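Endoribonuclease YbeY (PDB 1OZ9) probably acts as a zinc-dependent, single-strand-specific endoribonuclease that matures the 3' end of 16S rRNA and takes part in late 70S ribosome quality control. Local coordinates at residues K19-L33 with L105-I117. Sequence-based numbering, arbitrary orientation.
Sequences KVRKDKIEKWAELAL and LEEEVKRLIVHGI
Trp28 lies flat against the aliphatic chain of Lys110, a clear case of a large knob entering a hole on a neighbouring helix, here formed by Glu106, Val109, Lys110 and Ile113. Lys110 CB stands 3.8 Å from the centroid of the six-membered ring, 9° off its normal, a CH-pi contact over the face, and the lysine chain continues across the indole until CD lies 3.6 Å from Trp28 NE1. A bend at chi3 (73°) then turns the lysine end away from the tryptophan, and NZ pairs with Glu107, which also binds Arg111. The opposite face of the indole receives Lys24 O from its own helix, while Ile113 CD1 lies at the ring edge, near its plane, beside CE3.

Apolar contacts extend this packing in both directions. Val20 CG2 rests on Leu105 CG at 3.9 Å; Ile113 CD1 also meets Ile25 CG2, and Ile117 CD1 reaches Ala32 CB at 3.8 Å. The 22-33 and 105-117 segments run in the same general sense, their axes inclined by 39° and 9.8 Å apart at closest approach. In this metalloproteinase-like fold, helix 105-120 carries His115 and His119, predicted zinc ligands together with His125. His115 projects from a side of its helix other than the one that receives Trp28, its ND1 held by Glu139, whereas Ile25, Leu33 and Ile117 reach strand 41-48 of the sheet.

Polar contacts cluster near the start of both helices. The extended Lys24 chain crosses Glu106 at about a right angle, and NZ donates to the syn lone pair of OE1 at 3.0 Å in a salt bridge, with a weak second bond to OE2. A water donates to Glu106 OE2 and accepts from the backbone N of Arg21, the N-cap residue, whose guanidinium grips Asp23 side-on through NE and NH2.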
loop_
_atom_site.group_PDB
_atom_site.type_symbol
_atom_site.label_atom_id
_atom_site.label_comp_id
_atom_site.label_asym_id
_atom_site.label_seq_id
_atom_site.Cartn_x
_atom_site.Cartn_y
_atom_site.Cartn_z
ATOM N N LYS A 19 -6.120 7.197 13.065
ATOM C CA LYS A 19 -6.963 6.246 13.768
ATOM C C LYS A 19 -6.287 4.890 13.960
ATOM O O LYS A 19 -6.575 4.180 14.925
ATOM C CB LYS A 19 -8.331 6.088 13.065
ATOM C CG LYS A 19 -9.437 5.930 14.034
ATOM C CD LYS A 19 -10.812 6.316 13.485
ATOM C CE LYS A 19 -11.842 6.035 14.572
ATOM N NZ LYS A 19 -13.242 6.531 14.397
ATOM N N VAL A 20 -5.370 4.559 13.066
ATOM C CA VAL A 20 -4.594 3.329 13.155
ATOM C C VAL A 20 -3.175 3.654 13.637
ATOM O O VAL A 20 -2.500 4.555 13.108
ATOM C CB VAL A 20 -4.543 2.621 11.785
ATOM C CG1 VAL A 20 -3.605 1.397 11.811
ATOM C CG2 VAL A 20 -5.968 2.249 11.315
ATOM N N ARG A 21 -2.723 2.918 14.640
ATOM C CA ARG A 21 -1.407 3.120 15.215
ATOM C C ARG A 21 -0.238 3.069 14.231
ATOM O O ARG A 21 -0.158 2.196 13.368
ATOM C CB ARG A 21 -1.178 2.105 16.345
ATOM C CG ARG A 21 -1.955 2.425 17.612
ATOM C CD ARG A 21 -1.926 1.324 18.652
ATOM N NE ARG A 21 -0.668 0.574 18.696
ATOM C CZ ARG A 21 -0.581 -0.706 19.096
ATOM N NH1 ARG A 21 -1.683 -1.371 19.496
ATOM N NH2 ARG A 21 0.603 -1.325 19.110
ATOM N N LYS A 22 0.692 4.000 14.393
ATOM C CA LYS A 22 1.846 4.068 13.511
ATOM C C LYS A 22 2.679 2.788 13.526
ATOM O O LYS A 22 3.152 2.332 12.481
ATOM C CB LYS A 22 2.752 5.272 13.903
ATOM C CG LYS A 22 3.953 5.437 12.919
ATOM C CD LYS A 22 5.082 6.253 13.564
ATOM C CE LYS A 22 6.357 6.355 12.671
ATOM N NZ LYS A 22 7.370 7.263 13.331
ATOM N N ASP A 23 2.890 2.249 14.727
ATOM C CA ASP A 23 3.695 1.037 14.847
ATOM C C ASP A 23 3.040 -0.174 14.197
ATOM O O ASP A 23 3.739 -1.086 13.737
ATOM C CB ASP A 23 4.093 0.754 16.304
ATOM C CG ASP A 23 2.891 0.555 17.243
ATOM O OD1 ASP A 23 1.746 0.983 16.958
ATOM O OD2 ASP A 23 3.025 -0.023 18.336
ATOM N N LYS A 24 1.716 -0.196 14.138
ATOM C CA LYS A 24 1.041 -1.323 13.481
ATOM C C LYS A 24 1.231 -1.245 11.962
ATOM O O LYS A 24 1.474 -2.258 11.298
ATOM C CB LYS A 24 -0.460 -1.366 13.810
ATOM C CG LYS A 24 -0.771 -2.006 15.142
ATOM C CD LYS A 24 -2.312 -2.185 15.341
ATOM C CE LYS A 24 -2.619 -3.012 16.575
ATOM N NZ LYS A 24 -4.041 -2.895 17.095
ATOM N N ILE A 25 1.094 -0.039 11.417
ATOM C CA ILE A 25 1.273 0.158 10.007
ATOM C C ILE A 25 2.713 -0.196 9.668
ATOM O O ILE A 25 2.986 -0.856 8.643
ATOM C CB ILE A 25 0.932 1.612 9.606
ATOM C CG1 ILE A 25 -0.601 1.823 9.646
ATOM C CG2 ILE A 25 1.476 1.940 8.240
ATOM C CD1 ILE A 25 -0.981 3.284 9.705
ATOM N N GLU A 26 3.644 0.245 10.504
ATOM C CA GLU A 26 5.053 -0.030 10.230
ATOM C C GLU A 26 5.323 -1.543 10.202
ATOM O O GLU A 26 5.999 -2.049 9.279
ATOM C CB GLU A 26 5.951 0.643 11.276
ATOM C CG GLU A 26 7.349 0.901 10.762
ATOM C CD GLU A 26 8.259 1.605 11.778
ATOM O OE1 GLU A 26 7.793 2.528 12.509
ATOM O OE2 GLU A 26 9.448 1.232 11.827
ATOM N N LYS A 27 4.815 -2.247 11.220
ATOM C CA LYS A 27 4.947 -3.698 11.333
ATOM C C LYS A 27 4.330 -4.457 10.129
ATOM O O LYS A 27 5.003 -5.334 9.568
ATOM C CB LYS A 27 4.436 -4.231 12.688
ATOM C CG LYS A 27 4.087 -5.757 12.724
ATOM C CD LYS A 27 3.536 -6.211 14.089
ATOM C CE LYS A 27 2.532 -7.401 13.995
ATOM N NZ LYS A 27 3.035 -8.719 14.546
ATOM N N TRP A 28 3.094 -4.130 9.732
ATOM C CA TRP A 28 2.471 -4.770 8.564
ATOM C C TRP A 28 3.347 -4.578 7.330
ATOM O O TRP A 28 3.592 -5.518 6.575
ATOM C CB TRP A 28 1.090 -4.175 8.257
ATOM C CG TRP A 28 0.077 -4.541 9.287
ATOM C CD1 TRP A 28 0.027 -5.681 10.014
ATOM C CD2 TRP A 28 -1.018 -3.750 9.705
ATOM N NE1 TRP A 28 -1.069 -5.673 10.849
ATOM C CE2 TRP A 28 -1.710 -4.477 10.699
ATOM C CE3 TRP A 28 -1.494 -2.492 9.343
ATOM C CZ2 TRP A 28 -2.845 -3.984 11.336
ATOM C CZ3 TRP A 28 -2.634 -2.015 9.972
ATOM C CH2 TRP A 28 -3.285 -2.755 10.955
ATOM N N ALA A 29 3.811 -3.346 7.137
ATOM C CA ALA A 29 4.657 -3.045 5.990
ATOM C C ALA A 29 5.975 -3.839 6.045
ATOM O O ALA A 29 6.390 -4.411 5.014
ATOM C CB ALA A 29 4.913 -1.556 5.880
ATOM N N GLU A 30 6.617 -3.886 7.215
ATOM C CA GLU A 30 7.858 -4.654 7.361
ATOM C C GLU A 30 7.619 -6.154 7.150
ATOM O O GLU A 30 8.431 -6.835 6.475
ATOM C CB GLU A 30 8.527 -4.400 8.724
ATOM C CG GLU A 30 9.030 -2.960 8.876
ATOM C CD GLU A 30 9.657 -2.701 10.232
ATOM O OE1 GLU A 30 9.286 -3.410 11.197
ATOM O OE2 GLU A 30 10.529 -1.806 10.333
ATOM N N LEU A 31 6.506 -6.667 7.673
ATOM C CA LEU A 31 6.205 -8.069 7.490
ATOM C C LEU A 31 5.935 -8.383 6.012
ATOM O O LEU A 31 6.303 -9.444 5.538
ATOM C CB LEU A 31 5.012 -8.512 8.318
ATOM C CG LEU A 31 5.268 -8.597 9.821
ATOM C CD1 LEU A 31 3.933 -8.823 10.545
ATOM C CD2 LEU A 31 6.334 -9.666 10.191
ATOM N N ALA A 32 5.242 -7.490 5.325
ATOM C CA ALA A 32 4.965 -7.691 3.887
ATOM C C ALA A 32 6.277 -7.708 3.078
ATOM O O ALA A 32 6.477 -8.583 2.229
ATOM C CB ALA A 32 4.055 -6.577 3.359
ATOM N N LEU A 33 7.161 -6.747 3.350
ATOM C CA LEU A 33 8.443 -6.700 2.653
ATOM C C LEU A 33 9.242 -7.960 2.910
ATOM O O LEU A 33 9.840 -8.522 1.975
ATOM C CB LEU A 33 9.248 -5.425 2.995
ATOM C CG LEU A 33 8.654 -4.104 2.492
ATOM C CD1 LEU A 33 9.490 -2.889 2.979
ATOM C CD2 LEU A 33 8.444 -4.006 0.939
ATOM N N LEU A 105 -11.403 -1.148 10.399
ATOM C CA LEU A 105 -10.554 -0.191 9.696
ATOM C C LEU A 105 -9.119 -0.722 9.615
ATOM O O LEU A 105 -8.434 -0.603 8.568
ATOM C CB LEU A 105 -10.576 1.169 10.393
ATOM C CG LEU A 105 -9.573 2.198 9.846
ATOM C CD1 LEU A 105 -9.896 2.496 8.416
ATOM C CD2 LEU A 105 -9.660 3.488 10.667
ATOM N N GLU A 106 -8.661 -1.321 10.711
ATOM C CA GLU A 106 -7.297 -1.857 10.734
ATOM C C GLU A 106 -7.172 -2.923 9.680
ATOM O O GLU A 106 -6.179 -2.965 8.970
ATOM C CB GLU A 106 -6.915 -2.456 12.088
ATOM C CG GLU A 106 -6.818 -1.410 13.175
ATOM C CD GLU A 106 -6.137 -1.899 14.446
ATOM O OE1 GLU A 106 -5.580 -3.023 14.470
ATOM O OE2 GLU A 106 -6.169 -1.140 15.435
ATOM N N GLU A 107 -8.182 -3.783 9.574
ATOM C CA GLU A 107 -8.109 -4.827 8.568
ATOM C C GLU A 107 -8.067 -4.215 7.162
ATOM O O GLU A 107 -7.297 -4.675 6.308
ATOM C CB GLU A 107 -9.263 -5.819 8.701
ATOM C CG GLU A 107 -9.266 -6.888 7.609
ATOM C CD GLU A 107 -8.111 -7.895 7.706
ATOM O OE1 GLU A 107 -7.625 -8.182 8.825
ATOM O OE2 GLU A 107 -7.689 -8.419 6.646
ATOM N N GLU A 108 -8.846 -3.164 6.929
ATOM C CA GLU A 108 -8.880 -2.539 5.601
ATOM C C GLU A 108 -7.552 -1.841 5.292
ATOM O O GLU A 108 -7.014 -1.922 4.169
ATOM C CB GLU A 108 -10.073 -1.572 5.471
ATOM C CG GLU A 108 -10.210 -0.899 4.093
ATOM C CD GLU A 108 -10.524 -1.882 2.961
ATOM O OE1 GLU A 108 -10.840 -3.074 3.237
ATOM O OE2 GLU A 108 -10.463 -1.456 1.778
ATOM N N VAL A 109 -7.001 -1.157 6.288
ATOM C CA VAL A 109 -5.730 -0.500 6.060
ATOM C C VAL A 109 -4.605 -1.501 5.779
ATOM O O VAL A 109 -3.757 -1.278 4.917
ATOM C CB VAL A 109 -5.393 0.440 7.225
ATOM C CG1 VAL A 109 -3.946 0.948 7.096
ATOM C CG2 VAL A 109 -6.418 1.596 7.205
ATOM N N LYS A 110 -4.593 -2.589 6.527
ATOM C CA LYS A 110 -3.613 -3.655 6.336
ATOM C C LYS A 110 -3.694 -4.204 4.901
ATOM O O LYS A 110 -2.669 -4.368 4.198
ATOM C CB LYS A 110 -3.854 -4.795 7.335
ATOM C CG LYS A 110 -2.876 -5.991 7.183
ATOM C CD LYS A 110 -3.137 -7.076 8.240
ATOM C CE LYS A 110 -4.397 -7.844 7.943
ATOM N NZ LYS A 110 -4.735 -8.863 9.000
ATOM N N ARG A 111 -4.914 -4.449 4.455
ATOM C CA ARG A 111 -5.142 -4.986 3.118
ATOM C C ARG A 111 -4.716 -4.004 2.024
ATOM O O ARG A 111 -4.195 -4.410 0.969
ATOM C CB ARG A 111 -6.603 -5.374 2.952
ATOM C CG ARG A 111 -6.975 -6.704 3.673
ATOM C CD ARG A 111 -8.452 -7.086 3.526
ATOM N NE ARG A 111 -8.927 -8.081 4.488
ATOM C CZ ARG A 111 -10.102 -8.746 4.371
ATOM N NH1 ARG A 111 -10.890 -8.541 3.314
ATOM N NH2 ARG A 111 -10.492 -9.626 5.304
ATOM N N LEU A 112 -4.932 -2.724 2.276
ATOM C CA LEU A 112 -4.575 -1.698 1.327
ATOM C C LEU A 112 -3.060 -1.527 1.267
ATOM O O LEU A 112 -2.517 -1.213 0.210
ATOM C CB LEU A 112 -5.248 -0.361 1.682
ATOM C CG LEU A 112 -6.758 -0.340 1.380
ATOM C CD1 LEU A 112 -7.416 0.884 1.978
ATOM C CD2 LEU A 112 -7.072 -0.402 -0.150
ATOM N N ILE A 113 -2.377 -1.701 2.398
ATOM C CA ILE A 113 -0.906 -1.639 2.380
ATOM C C ILE A 113 -0.348 -2.729 1.492
ATOM O O ILE A 113 0.529 -2.490 0.666
ATOM C CB ILE A 113 -0.365 -1.825 3.795
ATOM C CG1 ILE A 113 -0.595 -0.542 4.581
ATOM C CG2 ILE A 113 1.153 -2.151 3.780
ATOM C CD1 ILE A 113 -0.440 -0.721 6.099
ATOM N N VAL A 114 -0.864 -3.940 1.653
ATOM C CA VAL A 114 -0.409 -5.070 0.819
ATOM C C VAL A 114 -0.738 -4.793 -0.629
ATOM O O VAL A 114 0.114 -4.968 -1.519
ATOM C CB VAL A 114 -1.051 -6.388 1.308
ATOM C CG1 VAL A 114 -0.685 -7.594 0.404
ATOM C CG2 VAL A 114 -0.583 -6.641 2.760
ATOM N N HIS A 115 -1.958 -4.333 -0.879
ATOM C CA HIS A 115 -2.359 -4.060 -2.258
ATOM C C HIS A 115 -1.391 -3.030 -2.869
ATOM O O HIS A 115 -0.915 -3.196 -3.999
ATOM C CB HIS A 115 -3.793 -3.542 -2.276
ATOM C CG HIS A 115 -4.388 -3.445 -3.645
ATOM N ND1 HIS A 115 -5.031 -4.506 -4.253
ATOM C CD2 HIS A 115 -4.453 -2.410 -4.516
ATOM C CE1 HIS A 115 -5.479 -4.121 -5.437
ATOM N NE2 HIS A 115 -5.129 -2.859 -5.626
ATOM N N GLY A 116 -1.088 -1.976 -2.115
ATOM C CA GLY A 116 -0.195 -0.928 -2.610
ATOM C C GLY A 116 1.226 -1.420 -2.890
ATOM O O GLY A 116 1.853 -1.045 -3.891
ATOM N N ILE A 117 1.734 -2.276 -2.004
ATOM C CA ILE A 117 3.092 -2.783 -2.155
ATOM C C ILE A 117 3.178 -3.632 -3.402
ATOM O O ILE A 117 4.150 -3.526 -4.157
ATOM C CB ILE A 117 3.532 -3.577 -0.927
ATOM C CG1 ILE A 117 3.724 -2.602 0.232
ATOM C CG2 ILE A 117 4.874 -4.338 -1.191
ATOM C CD1 ILE A 117 4.002 -3.265 1.549
HETATM O O HOH W 1 -4.527 0.661 15.897
#